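Local coordinates for protein amorpha-4,11-diene synthase (Artemisia annua, PDB 4GAX) that probably converts farnesyl diphosphate into sesquiterpenes such as amorpha-4,11-diene, acting as a metal-dependent lyase of the terpene synthase family, at residues A[35-40]-A[543-548]; A[267-272]-A[351-356]; A[330-335]-A[386-391]. All coordinates share one frame; numbering follows the deposited sequence.

Interaction 1: A[35-40]-A[543-548]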
ATOM      1  N   SER A  35       7.585 -22.422   4.825  1.00 40.34           N
ATOM      2  CA  SER A  35       7.135 -21.182   5.466  1.00 40.03           C
ATOM      3  C   SER A  35       7.873 -21.059   6.797  1.00 39.88           C
ATOM      4  O   SER A  35       8.081 -22.067   7.495  1.00 38.35           O
ATOM      5  CB  SER A  35       5.629 -21.200   5.717  1.00 39.11           C
ATOM      6  OG  SER A  35       5.220 -20.068   6.476  1.00 38.52           O
ATOM      7  N   ILE A  36       8.296 -19.846   7.144  1.00 33.49           N
ATOM      8  CA  ILE A  36       9.060 -19.668   8.377  1.00 34.98           C
ATOM      9  C   ILE A  36       8.121 -19.573   9.578  1.00 45.33           C
ATOM     10  O   ILE A  36       8.557 -19.610  10.731  1.00 37.33           O
ATOM     11  CB  ILE A  36       9.981 -18.437   8.306  1.00 47.72           C
ATOM     12  CG1 ILE A  36       9.166 -17.141   8.295  1.00 52.18           C
ATOM     13  CG2 ILE A  36      10.883 -18.519   7.082  1.00 49.00           C
ATOM     14  CD1 ILE A  36       9.439 -16.246   9.502  1.00 50.97           C
ATOM     15  N   TRP A  37       6.825 -19.482   9.295  1.00 42.60           N
ATOM     16  CA  TRP A  37       5.833 -19.199  10.323  1.00 38.36           C
ATOM     17  C   TRP A  37       5.253 -20.446  10.991  1.00 37.41           C
ATOM     18  O   TRP A  37       4.673 -20.360  12.075  1.00 47.66           O
ATOM     19  CB  TRP A  37       4.723 -18.347   9.718  1.00 32.95           C
ATOM     20  CG  TRP A  37       5.275 -17.118   9.078  1.00 35.60           C
ATOM     21  CD1 TRP A  37       5.493 -16.907   7.742  1.00 32.99           C
ATOM     22  CD2 TRP A  37       5.718 -15.931   9.750  1.00 35.08           C
ATOM     23  NE1 TRP A  37       6.034 -15.656   7.545  1.00 36.39           N
ATOM     24  CE2 TRP A  37       6.178 -15.037   8.761  1.00 35.77           C
ATOM     25  CE3 TRP A  37       5.762 -15.536  11.090  1.00 35.44           C
ATOM     26  CZ2 TRP A  37       6.681 -13.773   9.074  1.00 35.40           C
ATOM     27  CZ3 TRP A  37       6.261 -14.282  11.398  1.00 35.49           C
ATOM     28  CH2 TRP A  37       6.713 -13.416  10.396  1.00 30.64           C
ATOM     29  N   GLY A  38       5.405 -21.603  10.357  1.00 38.59           N
ATOM     30  CA  GLY A  38       4.867 -22.832  10.923  1.00 42.06           C
ATOM     31  C   GLY A  38       3.352 -22.804  11.055  1.00 42.05           C
ATOM     32  O   GLY A  38       2.658 -22.338  10.150  1.00 43.86           O
ATOM     33  N   ASP A  39       2.838 -23.286  12.186  1.00 44.51           N
ATOM     34  CA  ASP A  39       1.392 -23.389  12.396  1.00 49.38           C
ATOM     35  C   ASP A  39       0.824 -22.340  13.368  1.00 45.45           C
ATOM     36  O   ASP A  39      -0.321 -22.469  13.830  1.00 39.71           O
ATOM     37  CB  ASP A  39       1.027 -24.798  12.885  1.00 58.82           C
ATOM     38  CG  ASP A  39       1.271 -25.869  11.828  1.00 81.58           C
ATOM     39  OD1 ASP A  39       1.689 -26.989  12.203  1.00 90.31           O
ATOM     40  OD2 ASP A  39       1.038 -25.595  10.628  1.00 85.38           O
ATOM     41  N   GLN A  40       1.609 -21.305  13.666  1.00 37.73           N
ATOM     42  CA  GLN A  40       1.240 -20.339  14.706  1.00 42.08           C
ATOM     43  C   GLN A  40      -0.008 -19.507  14.380  1.00 36.88           C
ATOM     44  O   GLN A  40      -0.666 -18.970  15.283  1.00 38.07           O
ATOM     45  CB  GLN A  40       2.418 -19.410  15.030  1.00 41.22           C
ATOM     46  CG  GLN A  40       2.660 -18.305  14.005  1.00 40.93           C
ATOM     47  CD  GLN A  40       3.894 -17.467  14.328  1.00 43.91           C
ATOM     48  OE1 GLN A  40       5.007 -17.777  13.892  1.00 47.02           O
ATOM     49  NE2 GLN A  40       3.699 -16.400  15.093  1.00 34.30           N
ATOM     50  N   THR A 543      10.722 -15.471  -1.778  1.00109.02           N
ATOM     51  CA  THR A 543      11.484 -16.715  -1.704  1.00114.04           C
ATOM     52  C   THR A 543      12.455 -16.572  -0.541  1.00115.51           C
ATOM     53  O   THR A 543      12.503 -17.410   0.364  1.00114.67           O
ATOM     54  CB  THR A 543      12.277 -16.970  -2.994  1.00116.37           C
ATOM     55  OG1 THR A 543      13.459 -16.157  -2.999  1.00116.03           O
ATOM     56  CG2 THR A 543      11.426 -16.638  -4.208  1.00116.34           C
ATOM     57  N   ALA A 544      13.234 -15.495  -0.582  1.00121.39           N
ATOM     58  CA  ALA A 544      13.988 -15.047   0.576  1.00118.31           C
ATOM     59  C   ALA A 544      13.008 -14.316   1.479  1.00110.36           C
ATOM     60  O   ALA A 544      11.804 -14.310   1.224  1.00111.60           O
ATOM     61  CB  ALA A 544      15.111 -14.119   0.156  1.00118.46           C
ATOM     62  N   MET A 545      13.517 -13.706   2.539  1.00 95.34           N
ATOM     63  CA  MET A 545      12.701 -12.839   3.375  1.00 85.58           C
ATOM     64  C   MET A 545      13.602 -12.004   4.263  1.00 77.31           C
ATOM     65  O   MET A 545      14.162 -12.510   5.240  1.00 73.01           O
ATOM     66  CB  MET A 545      11.728 -13.633   4.247  1.00 84.39           C
ATOM     67  CG  MET A 545      10.857 -12.741   5.118  1.00 79.23           C
ATOM     68  SD  MET A 545       9.987 -13.602   6.436  1.00157.42           S
ATOM     69  CE  MET A 545       8.309 -13.181   6.015  1.00 33.10           C
ATOM     70  N   GLY A 546      13.745 -10.729   3.917  1.00 76.69           N
ATOM     71  CA  GLY A 546      14.560  -9.819   4.698  1.00 71.55           C
ATOM     72  C   GLY A 546      14.042  -9.663   6.116  1.00 63.44           C
ATOM     73  O   GLY A 546      12.830  -9.757   6.353  1.00 59.93           O
ATOM     74  N   GLU A 547      14.958  -9.434   7.057  1.00 49.24           N
ATOM     75  CA  GLU A 547      14.594  -9.196   8.453  1.00 56.05           C
ATOM     76  C   GLU A 547      13.641  -8.004   8.551  1.00 47.51           C
ATOM     77  O   GLU A 547      12.737  -7.982   9.391  1.00 52.38           O
ATOM     78  CB  GLU A 547      15.846  -8.933   9.291  1.00 62.57           C
ATOM     79  CG  GLU A 547      15.594  -8.758  10.792  1.00 71.87           C
ATOM     80  CD  GLU A 547      15.620 -10.075  11.563  1.00 73.46           C
ATOM     81  OE1 GLU A 547      15.642 -10.031  12.814  1.00 67.45           O
ATOM     82  OE2 GLU A 547      15.618 -11.150  10.921  1.00 73.25           O
ATOM     83  N   GLU A 548      13.848  -7.023   7.677  1.00 41.82           N
ATOM     84  CA  GLU A 548      13.016  -5.834   7.646  1.00 39.68           C
ATOM     85  C   GLU A 548      11.562  -6.254   7.420  1.00 38.58           C
ATOM     86  O   GLU A 548      10.677  -5.912   8.207  1.00 37.57           O
ATOM     87  CB  GLU A 548      13.500  -4.880   6.549  1.00 48.75           C
ATOM     88  CG  GLU A 548      13.269  -3.405   6.834  1.00 55.89           C
ATOM     89  CD  GLU A 548      14.115  -2.487   5.949  1.00 57.92           C
ATOM     90  OE1 GLU A 548      13.933  -2.502   4.711  1.00 46.14           O
ATOM     91  OE2 GLU A 548      14.967  -1.749   6.496  1.00 59.67           O
TER
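The backbones at Ile36 and Met545 stay well apart, with 9.2 Å between their CA atoms at the nearest pair, and no hydrogen bond joins the two segments, so side chains alone bridge the interval. Met545 does most of the reaching. Its CG stands anti to the backbone N (chi1 -179°) and the chain runs on extended before bending at the sulfur, which carries the methyl CE up to the rim of the Trp37 indole. There Met545 CE lies near the ring plane, 3.5 Å from Trp37 CZ2. The sulfur sits obliquely to the same ring, Met545 SD being 5.3 Å from the centroid of the six-membered ring of Trp37, a Met-aromatic contact. Ile36 shares in the arrangement twice: its CG1 approaches Met545 SD at 4.1 Å, while its CD1 rests 3.5 Å above the Trp37 ring plane, over the centre of the ring. One indole thus has an isoleucine methyl on a face and a methionine methyl at its edge. With an alanine here instead of the methionine, the indole edge is likely to lose its apolar neighbour and Ile36 the sulfur it packs on. Ser35 OG accepts a hydrogen bond from Trp37 N in an ST turn just ahead of the indole. Around the contact, Trp37 NE1 is hydrogen-bonded to Glu284 on helix 282-292, and the indole also packs on Lys550, Val553 and Lys554, which joins the N-terminal loop to helix 547-557.

Interaction 2: A[267-272]-A[351-356]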
ATOM      1  N   LYS A 267      -3.981 -24.537   3.753  1.00 27.90           N
ATOM      2  CA  LYS A 267      -3.559 -25.852   4.204  1.00 28.74           C
ATOM      3  C   LYS A 267      -4.383 -26.954   3.539  1.00 32.38           C
ATOM      4  O   LYS A 267      -3.882 -28.051   3.293  1.00 29.72           O
ATOM      5  CB  LYS A 267      -3.671 -25.968   5.724  1.00 26.51           C
ATOM      6  CG  LYS A 267      -3.368 -27.379   6.250  1.00 33.60           C
ATOM      7  CD  LYS A 267      -3.602 -27.476   7.752  1.00 44.74           C
ATOM      8  CE  LYS A 267      -3.451 -28.915   8.245  1.00 49.38           C
ATOM      9  NZ  LYS A 267      -2.114 -29.465   7.903  1.00 53.43           N
ATOM     10  N   ALA A 268      -5.647 -26.664   3.238  1.00 27.02           N
ATOM     11  CA  ALA A 268      -6.495 -27.661   2.589  1.00 26.35           C
ATOM     12  C   ALA A 268      -5.970 -27.963   1.198  1.00 26.24           C
ATOM     13  O   ALA A 268      -6.025 -29.103   0.731  1.00 34.88           O
ATOM     14  CB  ALA A 268      -7.923 -27.157   2.504  1.00 31.02           C
ATOM     15  N   PHE A 269      -5.461 -26.925   0.538  1.00 25.71           N
ATOM     16  CA  PHE A 269      -4.945 -27.061  -0.813  1.00 24.09           C
ATOM     17  C   PHE A 269      -3.736 -28.002  -0.878  1.00 32.42           C
ATOM     18  O   PHE A 269      -3.480 -28.641  -1.918  1.00 29.72           O
ATOM     19  CB  PHE A 269      -4.622 -25.684  -1.410  1.00 28.40           C
ATOM     20  CG  PHE A 269      -4.019 -25.757  -2.781  1.00 30.37           C
ATOM     21  CD1 PHE A 269      -4.716 -26.358  -3.823  1.00 25.46           C
ATOM     22  CD2 PHE A 269      -2.758 -25.234  -3.036  1.00 34.89           C
ATOM     23  CE1 PHE A 269      -4.157 -26.450  -5.101  1.00 34.11           C
ATOM     24  CE2 PHE A 269      -2.195 -25.316  -4.315  1.00 29.91           C
ATOM     25  CZ  PHE A 269      -2.899 -25.928  -5.344  1.00 32.84           C
ATOM     26  N   ASP A 270      -3.011 -28.096   0.237  1.00 30.02           N
ATOM     27  CA  ASP A 270      -1.910 -29.051   0.371  1.00 31.42           C
ATOM     28  C   ASP A 270      -0.884 -28.807  -0.731  1.00 30.83           C
ATOM     29  O   ASP A 270      -0.657 -29.659  -1.590  1.00 31.48           O
ATOM     30  CB  ASP A 270      -2.442 -30.483   0.307  1.00 35.58           C
ATOM     31  CG  ASP A 270      -1.426 -31.505   0.792  1.00 44.03           C
ATOM     32  OD1 ASP A 270      -0.530 -31.129   1.583  1.00 47.63           O
ATOM     33  OD2 ASP A 270      -1.528 -32.681   0.382  1.00 32.94           O
ATOM     34  N   VAL A 271      -0.269 -27.628  -0.690  1.00 34.96           N
ATOM     35  CA  VAL A 271       0.581 -27.138  -1.769  1.00 27.58           C
ATOM     36  C   VAL A 271       1.814 -27.998  -2.041  1.00 30.72           C
ATOM     37  O   VAL A 271       2.213 -28.174  -3.197  1.00 36.23           O
ATOM     38  CB  VAL A 271       0.990 -25.653  -1.531  1.00 38.15           C
ATOM     39  CG1 VAL A 271       2.001 -25.536  -0.394  1.00 41.24           C
ATOM     40  CG2 VAL A 271       1.532 -25.023  -2.810  1.00 38.94           C
ATOM     41  N   LYS A 272       2.404 -28.564  -0.994  1.00 35.83           N
ATOM     42  CA  LYS A 272       3.629 -29.334  -1.180  1.00 36.93           C
ATOM     43  C   LYS A 272       3.359 -30.581  -2.009  1.00 40.07           C
ATOM     44  O   LYS A 272       4.244 -31.077  -2.691  1.00 39.37           O
ATOM     45  CB  LYS A 272       4.286 -29.677   0.156  1.00 40.78           C
ATOM     46  CG  LYS A 272       3.499 -30.632   1.043  1.00 56.89           C
ATOM     47  CD  LYS A 272       3.339 -30.062   2.450  1.00 68.71           C
ATOM     48  CE  LYS A 272       4.653 -29.500   2.999  1.00 74.25           C
ATOM     49  NZ  LYS A 272       5.678 -30.559   3.224  1.00 75.69           N
ATOM     50  N   LYS A 351      -4.145 -29.616 -13.060  1.00 37.53           N
ATOM     51  CA  LYS A 351      -5.516 -29.830 -12.599  1.00 33.68           C
ATOM     52  C   LYS A 351      -5.826 -29.243 -11.211  1.00 33.89           C
ATOM     53  O   LYS A 351      -6.831 -28.533 -11.059  1.00 31.22           O
ATOM     54  CB  LYS A 351      -5.911 -31.306 -12.692  1.00 35.77           C
ATOM     55  CG  LYS A 351      -5.960 -31.848 -14.129  1.00 32.22           C
ATOM     56  CD  LYS A 351      -6.555 -33.258 -14.190  1.00 30.62           C
ATOM     57  CE  LYS A 351      -6.836 -33.667 -15.636  1.00 44.53           C
ATOM     58  NZ  LYS A 351      -7.680 -34.899 -15.726  1.00 47.20           N
ATOM     59  N   PRO A 352      -4.967 -29.505 -10.199  1.00 30.27           N
ATOM     60  CA  PRO A 352      -5.334 -28.972  -8.873  1.00 25.97           C
ATOM     61  C   PRO A 352      -5.433 -27.453  -8.842  1.00 25.88           C
ATOM     62  O   PRO A 352      -6.261 -26.890  -8.129  1.00 30.73           O
ATOM     63  CB  PRO A 352      -4.172 -29.422  -7.969  1.00 27.07           C
ATOM     64  CG  PRO A 352      -3.595 -30.640  -8.678  1.00 36.21           C
ATOM     65  CD  PRO A 352      -3.743 -30.333 -10.149  1.00 33.91           C
ATOM     66  N   ILE A 353      -4.592 -26.787  -9.619  1.00 28.96           N
ATOM     67  CA  ILE A 353      -4.537 -25.332  -9.578  1.00 29.47           C
ATOM     68  C   ILE A 353      -5.737 -24.771 -10.335  1.00 24.96           C
ATOM     69  O   ILE A 353      -6.301 -23.751  -9.953  1.00 30.60           O
ATOM     70  CB  ILE A 353      -3.209 -24.795 -10.178  1.00 46.34           C
ATOM     71  CG1 ILE A 353      -2.002 -25.384  -9.429  1.00 62.00           C
ATOM     72  CG2 ILE A 353      -3.173 -23.262 -10.122  1.00 40.68           C
ATOM     73  CD1 ILE A 353      -1.634 -26.853  -9.776  1.00 83.52           C
ATOM     74  N   TYR A 354      -6.132 -25.448 -11.410  1.00 29.13           N
ATOM     75  CA  TYR A 354      -7.298 -25.005 -12.158  1.00 31.60           C
ATOM     76  C   TYR A 354      -8.526 -25.131 -11.274  1.00 24.82           C
ATOM     77  O   TYR A 354      -9.379 -24.245 -11.260  1.00 27.48           O
ATOM     78  CB  TYR A 354      -7.483 -25.804 -13.452  1.00 38.66           C
ATOM     79  CG  TYR A 354      -8.468 -25.155 -14.408  1.00 32.94           C
ATOM     80  CD1 TYR A 354      -8.102 -24.047 -15.169  1.00 30.17           C
ATOM     81  CD2 TYR A 354      -9.766 -25.642 -14.544  1.00 32.53           C
ATOM     82  CE1 TYR A 354      -8.996 -23.447 -16.042  1.00 28.32           C
ATOM     83  CE2 TYR A 354     -10.670 -25.050 -15.418  1.00 33.56           C
ATOM     84  CZ  TYR A 354     -10.280 -23.954 -16.164  1.00 36.21           C
ATOM     85  OH  TYR A 354     -11.177 -23.360 -17.022  1.00 33.67           O
ATOM     86  N   LYS A 355      -8.598 -26.231 -10.533  1.00 26.01           N
ATOM     87  CA  LYS A 355      -9.691 -26.473  -9.584  1.00 21.27           C
ATOM     88  C   LYS A 355      -9.753 -25.438  -8.464  1.00 19.74           C
ATOM     89  O   LYS A 355     -10.830 -24.907  -8.154  1.00 27.75           O
ATOM     90  CB  LYS A 355      -9.540 -27.871  -8.978  1.00 28.90           C
ATOM     91  CG  LYS A 355     -10.581 -28.222  -7.916  1.00 30.02           C
ATOM     92  CD  LYS A 355     -11.996 -28.277  -8.491  1.00 33.81           C
ATOM     93  CE  LYS A 355     -12.999 -28.773  -7.433  1.00 34.31           C
ATOM     94  NZ  LYS A 355     -14.363 -28.208  -7.651  1.00 29.16           N
ATOM     95  N   LEU A 356      -8.611 -25.157  -7.838  1.00 23.02           N
ATOM     96  CA  LEU A 356      -8.569 -24.137  -6.784  1.00 19.10           C
ATOM     97  C   LEU A 356      -8.994 -22.789  -7.337  1.00 26.71           C
ATOM     98  O   LEU A 356      -9.764 -22.056  -6.703  1.00 23.19           O
ATOM     99  CB  LEU A 356      -7.160 -24.017  -6.189  1.00 25.37           C
ATOM    100  CG  LEU A 356      -7.042 -23.099  -4.964  1.00 24.06           C
ATOM    101  CD1 LEU A 356      -7.648 -23.776  -3.736  1.00 27.82           C
ATOM    102  CD2 LEU A 356      -5.580 -22.728  -4.705  1.00 26.90           C
TER
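The Phe269 ring takes Leu356 CD2 over one face, 3.8 Å from the ring centroid and only 10° off the normal, while Pro352 O and Ile353 CG1 lie at its edge, near its plane. The face contact is a clear CH-pi interaction, and it ties two parts of the all-helical class I terpene synthase fold, the C-terminal part of the long helix 238-269 and the start of helix 351-370. With CG anti to the backbone N (chi1 177°), Phe269 sends its ring across to the first turns of the partner helix, where its side chain meets that of Leu356 at about a right angle. Both methyls of Leu356 take part, since CD1 also comes to 3.9 Å from Phe269 CD1. At the rim, Phe269 CE1 approaches Pro352 CB at 4.1 Å, and Ile353 CG1 stands 4.2 Å from Phe269 CZ. The chain turns sharply just after the aromatic residue: Asp270 has a positive phi and precedes the short helix 271-274. Leu314 of helix 299-322 touches both Phe269 and Leu356, and the ring of Trp266 meets that of Phe269, so the pair belongs to a wider apolar cluster. The carbonyl at the ring edge also serves its own helix: Pro352 O, 3.7 Å from Phe269 CE1, accepts the hydrogen bond of Leu356 N at 2.9 Å.

Interaction 3: A[330-335]-A[386-391]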
ATOM      1  N   ILE A 330      -2.189 -24.634 -23.671  1.00 42.04           N
ATOM      2  CA  ILE A 330      -3.410 -25.310 -23.235  1.00 33.97           C
ATOM      3  C   ILE A 330      -4.005 -24.665 -21.971  1.00 39.05           C
ATOM      4  O   ILE A 330      -5.220 -24.470 -21.871  1.00 41.04           O
ATOM      5  CB  ILE A 330      -3.145 -26.800 -22.950  1.00 36.62           C
ATOM      6  CG1 ILE A 330      -2.692 -27.519 -24.221  1.00 38.79           C
ATOM      7  CG2 ILE A 330      -4.391 -27.470 -22.410  1.00 41.85           C
ATOM      8  CD1 ILE A 330      -2.255 -28.955 -23.987  1.00 45.36           C
ATOM      9  N   PHE A 331      -3.157 -24.354 -20.999  1.00 36.42           N
ATOM     10  CA  PHE A 331      -3.648 -23.750 -19.760  1.00 38.89           C
ATOM     11  C   PHE A 331      -4.313 -22.397 -20.038  1.00 39.88           C
ATOM     12  O   PHE A 331      -5.361 -22.080 -19.463  1.00 40.02           O
ATOM     13  CB  PHE A 331      -2.518 -23.613 -18.729  1.00 28.50           C
ATOM     14  CG  PHE A 331      -2.996 -23.238 -17.343  1.00 32.36           C
ATOM     15  CD1 PHE A 331      -3.445 -24.214 -16.460  1.00 33.89           C
ATOM     16  CD2 PHE A 331      -2.997 -21.915 -16.928  1.00 31.12           C
ATOM     17  CE1 PHE A 331      -3.886 -23.868 -15.170  1.00 34.93           C
ATOM     18  CE2 PHE A 331      -3.436 -21.559 -15.636  1.00 30.25           C
ATOM     19  CZ  PHE A 331      -3.883 -22.544 -14.763  1.00 30.32           C
ATOM     20  N   THR A 332      -3.705 -21.613 -20.924  1.00 33.77           N
ATOM     21  CA  THR A 332      -4.245 -20.310 -21.307  1.00 35.95           C
ATOM     22  C   THR A 332      -5.644 -20.410 -21.930  1.00 39.05           C
ATOM     23  O   THR A 332      -6.513 -19.586 -21.642  1.00 37.34           O
ATOM     24  CB  THR A 332      -3.318 -19.591 -22.297  1.00 39.15           C
ATOM     25  OG1 THR A 332      -2.026 -19.406 -21.698  1.00 37.90           O
ATOM     26  CG2 THR A 332      -3.907 -18.233 -22.695  1.00 38.10           C
ATOM     27  N   GLU A 333      -5.866 -21.405 -22.787  1.00 37.41           N
ATOM     28  CA  GLU A 333      -7.188 -21.575 -23.395  1.00 42.86           C
ATOM     29  C   GLU A 333      -8.202 -22.027 -22.346  1.00 35.89           C
ATOM     30  O   GLU A 333      -9.362 -21.601 -22.365  1.00 38.56           O
ATOM     31  CB  GLU A 333      -7.144 -22.554 -24.578  1.00 54.83           C
ATOM     32  CG  GLU A 333      -8.507 -22.828 -25.209  1.00 69.36           C
ATOM     33  CD  GLU A 333      -9.259 -21.555 -25.588  1.00 81.68           C
ATOM     34  OE1 GLU A 333      -8.636 -20.638 -26.170  1.00 82.60           O
ATOM     35  OE2 GLU A 333     -10.477 -21.471 -25.302  1.00 85.62           O
ATOM     36  N   ALA A 334      -7.758 -22.881 -21.427  1.00 29.74           N
ATOM     37  CA  ALA A 334      -8.596 -23.294 -20.308  1.00 35.52           C
ATOM     38  C   ALA A 334      -9.014 -22.083 -19.463  1.00 27.11           C
ATOM     39  O   ALA A 334     -10.142 -22.018 -18.959  1.00 29.77           O
ATOM     40  CB  ALA A 334      -7.872 -24.310 -19.457  1.00 36.68           C
ATOM     41  N   ILE A 335      -8.108 -21.124 -19.299  1.00 33.20           N
ATOM     42  CA  ILE A 335      -8.454 -19.921 -18.544  1.00 33.39           C
ATOM     43  C   ILE A 335      -9.456 -19.083 -19.344  1.00 32.03           C
ATOM     44  O   ILE A 335     -10.422 -18.566 -18.778  1.00 30.70           O
ATOM     45  CB  ILE A 335      -7.207 -19.106 -18.137  1.00 35.32           C
ATOM     46  CG1 ILE A 335      -6.410 -19.871 -17.079  1.00 27.74           C
ATOM     47  CG2 ILE A 335      -7.603 -17.733 -17.561  1.00 31.47           C
ATOM     48  CD1 ILE A 335      -7.090 -19.915 -15.696  1.00 27.95           C
ATOM     49  N   ASP A 386      -7.040 -11.577 -18.940  1.00 30.58           N
ATOM     50  CA  ASP A 386      -6.048 -10.743 -19.628  1.00 29.35           C
ATOM     51  C   ASP A 386      -4.669 -10.884 -18.992  1.00 28.37           C
ATOM     52  O   ASP A 386      -3.648 -10.773 -19.665  1.00 31.67           O
ATOM     53  CB  ASP A 386      -6.460  -9.273 -19.647  1.00 32.28           C
ATOM     54  CG  ASP A 386      -5.721  -8.488 -20.707  1.00 41.52           C
ATOM     55  OD1 ASP A 386      -5.837  -8.871 -21.888  1.00 47.67           O
ATOM     56  OD2 ASP A 386      -5.004  -7.521 -20.366  1.00 40.10           O
ATOM     57  N   PHE A 387      -4.648 -11.144 -17.690  1.00 28.19           N
ATOM     58  CA  PHE A 387      -3.406 -11.400 -16.966  1.00 29.97           C
ATOM     59  C   PHE A 387      -2.722 -12.673 -17.481  1.00 36.57           C
ATOM     60  O   PHE A 387      -1.533 -12.661 -17.803  1.00 29.98           O
ATOM     61  CB  PHE A 387      -3.689 -11.514 -15.465  1.00 28.25           C
ATOM     62  CG  PHE A 387      -2.512 -11.993 -14.659  1.00 28.70           C
ATOM     63  CD1 PHE A 387      -1.434 -11.157 -14.421  1.00 29.95           C
ATOM     64  CD2 PHE A 387      -2.495 -13.274 -14.125  1.00 27.59           C
ATOM     65  CE1 PHE A 387      -0.353 -11.594 -13.682  1.00 35.86           C
ATOM     66  CE2 PHE A 387      -1.411 -13.720 -13.380  1.00 32.61           C
ATOM     67  CZ  PHE A 387      -0.339 -12.882 -13.162  1.00 34.60           C
ATOM     68  N   VAL A 388      -3.483 -13.765 -17.573  1.00 28.44           N
ATOM     69  CA  VAL A 388      -2.939 -15.035 -18.050  1.00 35.14           C
ATOM     70  C   VAL A 388      -2.547 -14.945 -19.526  1.00 36.50           C
ATOM     71  O   VAL A 388      -1.506 -15.466 -19.935  1.00 40.38           O
ATOM     72  CB  VAL A 388      -3.935 -16.181 -17.831  1.00 30.33           C
ATOM     73  CG1 VAL A 388      -3.292 -17.517 -18.139  1.00 27.59           C
ATOM     74  CG2 VAL A 388      -4.435 -16.144 -16.390  1.00 27.27           C
ATOM     75  N   ARG A 389      -3.398 -14.290 -20.310  1.00 29.37           N
ATOM     76  CA  ARG A 389      -3.158 -14.031 -21.726  1.00 40.59           C
ATOM     77  C   ARG A 389      -1.782 -13.450 -21.937  1.00 39.69           C
ATOM     78  O   ARG A 389      -1.017 -13.921 -22.774  1.00 34.73           O
ATOM     79  CB  ARG A 389      -4.151 -12.983 -22.207  1.00 50.76           C
ATOM     80  CG  ARG A 389      -5.036 -13.408 -23.327  1.00 54.27           C
ATOM     81  CD  ARG A 389      -6.069 -12.336 -23.549  1.00 47.71           C
ATOM     82  NE  ARG A 389      -7.419 -12.824 -23.288  1.00 41.47           N
ATOM     83  CZ  ARG A 389      -8.394 -12.080 -22.783  1.00 45.10           C
ATOM     84  NH1 ARG A 389      -8.159 -10.805 -22.467  1.00 36.45           N
ATOM     85  NH2 ARG A 389      -9.600 -12.614 -22.596  1.00 42.85           N
ATOM     86  N   ASN A 390      -1.469 -12.407 -21.177  1.00 31.20           N
ATOM     87  CA  ASN A 390      -0.205 -11.710 -21.383  1.00 35.29           C
ATOM     88  C   ASN A 390       0.986 -12.493 -20.840  1.00 37.65           C
ATOM     89  O   ASN A 390       2.109 -12.329 -21.321  1.00 40.01           O
ATOM     90  CB  ASN A 390      -0.265 -10.276 -20.846  1.00 38.21           C
ATOM     91  CG  ASN A 390      -1.090  -9.363 -21.742  1.00 47.56           C
ATOM     92  OD1 ASN A 390      -0.579  -8.789 -22.709  1.00 51.87           O
ATOM     93  ND2 ASN A 390      -2.376  -9.236 -21.430  1.00 40.58           N
ATOM     94  N   LEU A 391       0.744 -13.349 -19.847  1.00 29.08           N
ATOM     95  CA  LEU A 391       1.764 -14.320 -19.462  1.00 35.32           C
ATOM     96  C   LEU A 391       2.059 -15.230 -20.658  1.00 34.59           C
ATOM     97  O   LEU A 391       3.208 -15.607 -20.888  1.00 37.90           O
ATOM     98  CB  LEU A 391       1.338 -15.144 -18.242  1.00 42.07           C
ATOM     99  CG  LEU A 391       1.398 -14.452 -16.874  1.00 39.02           C
ATOM    100  CD1 LEU A 391       0.884 -15.370 -15.776  1.00 38.13           C
ATOM    101  CD2 LEU A 391       2.817 -13.983 -16.549  1.00 43.58           C
TER
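Two nearly antiparallel helices of the terpene synthase alpha-helical domain pack here through Ile335 and Val388. The axes of the short helical segments 330-335 and 386-391 lie 9.5 Å apart at closest approach, with 162° between their directions. Val388 presents both branches to Ile335: its CG2 meets Ile335 CG2 at 3.7 Å, and its CG1 lies 4.0 Å from Ile335 CG1. Val388 CG1 is anti to the backbone N (chi1 -172°), which spreads the two methyls across the isoleucine. One turn back, Thr332 OG1 stands 4.2 Å from Val388 CG1; that hydroxyl is hydrogen-bonded to Tyr319 OH and Leu328 O. Polar bonds join side chains along helix 374-399 beside this contact. Asp386 OD1 offers its anti lone pair to Arg389 NH1, 3.1 Å away, in a salt bridge, and further salt bridges tie Arg389 to Glu382 and, across the helix pair, to Glu336. Asp386 O is gripped by two donors from opposite faces of its plane, Asn390 N and Asn390 ND2. With the Arg389 ion pairs to one side, the contact is antiparallel packing of neighbouring helices within the all-helical class I terpene synthase fold.

In the fold
Interactions 2 and 3 belong to one helical assembly and touch directly: Tyr354 of helix 351-370 gives a probable hydrogen bond from OH to Ala334 O, 2.6 Å away, and its ring packs on Ile335 and Phe331. In sequence, helix 351-370 falls between the two helices of interaction 3. Interaction 1 touches neither; its centre lies about 21 Å from that of interaction 2 and about 30 Å from that of interaction 3. All are partly buried, but only interaction 1 includes an exposed touching residue, Ile36, beside buried Trp37. Sulfur and indole meet there, an aromatic ring receives a methyl in interaction 2, and interaction 3 joins branched aliphatic side chains beside ion pairs.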